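Side-chain contact in MccB protein (PDB 6OM4), which takes part in making the nucleotide-peptide antibiotic microcin C7, acting on its N-formylated peptide precursor, probably by ATP-dependent chemistry like that of E1-type enzymes: residues H277-K280 and L281-R285. Numbering follows the deposited sequence.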
loop_
_atom_site.group_PDB
_atom_site.type_symbol
_atom_site.label_atom_id
_atom_site.label_comp_id
_atom_site.label_asym_id
_atom_site.label_seq_id
_atom_site.Cartn_x
_atom_site.Cartn_y
_atom_site.Cartn_z
ATOM N N HIS A 277 -25.997 -4.247 27.782
ATOM C CA HIS A 277 -27.064 -4.025 26.816
ATOM C C HIS A 277 -27.063 -2.568 26.329
ATOM O O HIS A 277 -27.296 -2.354 25.146
ATOM C CB HIS A 277 -28.432 -4.432 27.367
ATOM C CG HIS A 277 -28.571 -5.897 27.631
ATOM N ND1 HIS A 277 -28.388 -6.842 26.642
ATOM C CD2 HIS A 277 -28.961 -6.570 28.739
ATOM C CE1 HIS A 277 -28.571 -8.055 27.155
ATOM N NE2 HIS A 277 -28.936 -7.921 28.438
ATOM N N LYS A 278 -26.780 -1.580 27.206
ATOM C CA LYS A 278 -26.730 -0.168 26.767
ATOM C C LYS A 278 -25.585 0.045 25.775
ATOM O O LYS A 278 -25.756 0.651 24.722
ATOM C CB LYS A 278 -26.657 0.794 27.964
ATOM C CG LYS A 278 -27.889 0.788 28.868
ATOM C CD LYS A 278 -27.784 1.734 30.058
ATOM C CE LYS A 278 -29.095 2.122 30.722
ATOM N NZ LYS A 278 -29.841 0.942 31.187
ATOM N N ILE A 279 -24.418 -0.498 26.091
ATOM C CA ILE A 279 -23.264 -0.426 25.231
ATOM C C ILE A 279 -23.560 -1.052 23.860
ATOM O O ILE A 279 -23.243 -0.462 22.812
ATOM C CB ILE A 279 -22.043 -1.088 25.878
ATOM C CG1 ILE A 279 -21.622 -0.299 27.117
ATOM C CG2 ILE A 279 -20.933 -1.209 24.858
ATOM C CD1 ILE A 279 -20.588 -0.969 27.954
ATOM N N LYS A 280 -24.158 -2.246 23.868
ATOM C CA LYS A 280 -24.412 -2.948 22.607
ATOM C C LYS A 280 -25.384 -2.149 21.736
ATOM O O LYS A 280 -25.248 -2.140 20.506
ATOM C CB LYS A 280 -24.900 -4.360 22.916
ATOM C CG LYS A 280 -23.765 -5.344 23.147
ATOM C CD LYS A 280 -24.165 -6.553 23.951
ATOM C CE LYS A 280 -23.095 -7.629 23.927
ATOM N NZ LYS A 280 -21.745 -7.043 24.128
ATOM N N LEU A 281 -26.377 -1.491 22.344
ATOM C CA LEU A 281 -27.276 -0.706 21.583
ATOM C C LEU A 281 -26.533 0.470 20.935
ATOM O O LEU A 281 -26.677 0.719 19.778
ATOM C CB LEU A 281 -28.427 -0.245 22.467
ATOM C CG LEU A 281 -29.553 0.547 21.796
ATOM C CD1 LEU A 281 -29.229 2.007 21.756
ATOM C CD2 LEU A 281 -29.936 0.037 20.420
ATOM N N ILE A 282 -25.795 1.244 21.733
ATOM C CA ILE A 282 -25.046 2.393 21.242
ATOM C C ILE A 282 -24.120 1.936 20.105
ATOM O O ILE A 282 -23.975 2.618 19.109
ATOM C CB ILE A 282 -24.311 3.093 22.405
ATOM C CG1 ILE A 282 -25.308 3.706 23.386
ATOM C CG2 ILE A 282 -23.313 4.108 21.881
ATOM C CD1 ILE A 282 -24.738 4.133 24.709
ATOM N N ASN A 283 -23.441 0.801 20.274
ATOM C CA ASN A 283 -22.448 0.394 19.262
ATOM C C ASN A 283 -23.168 -0.151 18.015
ATOM O O ASN A 283 -22.666 -0.047 16.910
ATOM C CB ASN A 283 -21.434 -0.585 19.823
ATOM C CG ASN A 283 -20.432 0.080 20.755
ATOM O OD1 ASN A 283 -20.172 1.276 20.616
ATOM N ND2 ASN A 283 -19.818 -0.696 21.650
ATOM N N SER A 284 -24.367 -0.702 18.193
ATOM C CA SER A 284 -25.139 -1.166 17.021
ATOM C C SER A 284 -25.607 0.038 16.194
ATOM O O SER A 284 -25.656 -0.058 14.972
ATOM C CB SER A 284 -26.313 -2.035 17.402
ATOM O OG SER A 284 -27.320 -1.267 18.068
ATOM N N ARG A 285 -25.926 1.151 16.866
ATOM C CA ARG A 285 -26.392 2.369 16.196
ATOM C C ARG A 285 -25.240 3.189 15.576
ATOM O O ARG A 285 -25.482 4.126 14.750
ATOM C CB ARG A 285 -27.191 3.212 17.184
ATOM C CG ARG A 285 -28.524 2.582 17.547
ATOM C CD ARG A 285 -29.491 3.494 18.294
ATOM N NE ARG A 285 -29.912 4.657 17.512
ATOM C CZ ARG A 285 -30.815 4.651 16.537
ATOM N NH1 ARG A 285 -31.492 3.553 16.233
ATOM N NH2 ARG A 285 -31.039 5.754 15.850
#
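Leu281, Ile282, Asn283 and Ser284 each give their backbone N-H to the carbonyl oxygen four residues back, on His277, Lys278, Ile279 and Lys280. The straightest N-H approach runs from Ile282 N to Lys278 O, at 3.0 Å and 177°. The shortest of the four runs from Asn283 N to Ile279 O, at 2.8 Å.

Ile279 and Asn283 lie side by side and point the same way. The branch methyl CG2 of Ile279 meets the amide nitrogen ND2 of Asn283 at 3.4 Å, a van der Waals contact. With chi1 at -66°, CG2 lies anti to the backbone N, beside the carbonyl carbon, which turns this branch toward the next turn and Asn283; CG1 lies on the N side. Both residues also touch nearby loops: Ile279 packs on Ala270, and Asn283 on Phe217 and Tyr268.

Ile282 lays its longer branch back along the preceding turn. Its CG1 is 3.4 Å from Lys278 O, and its end methyl CD1 is 3.6 Å from the same oxygen.

Ser284 turns its hydroxyl back toward the helix backbone. With chi1 at 69°, OG sits between the backbone N and the carbonyl carbon and donates to Leu281 O at 2.7 Å. Leu281 O also accepts from Arg285 N at 3.0 Å, so two donors share this carbonyl. The polar ends of Lys280 and His277 turn to the previous turn of the helix, NZ to Asp276 in a salt bridge and NE2 to Glu273 in a hydrogen bond.

Helix 273-285 is a surface alpha-helix of the ThiF-family region, with i to i+4 backbone bonds and a serine hydroxyl that bonds to the carbonyl three residues back. Its Ser284 side chain lies about 8 Å from that of the ATP-binding His215.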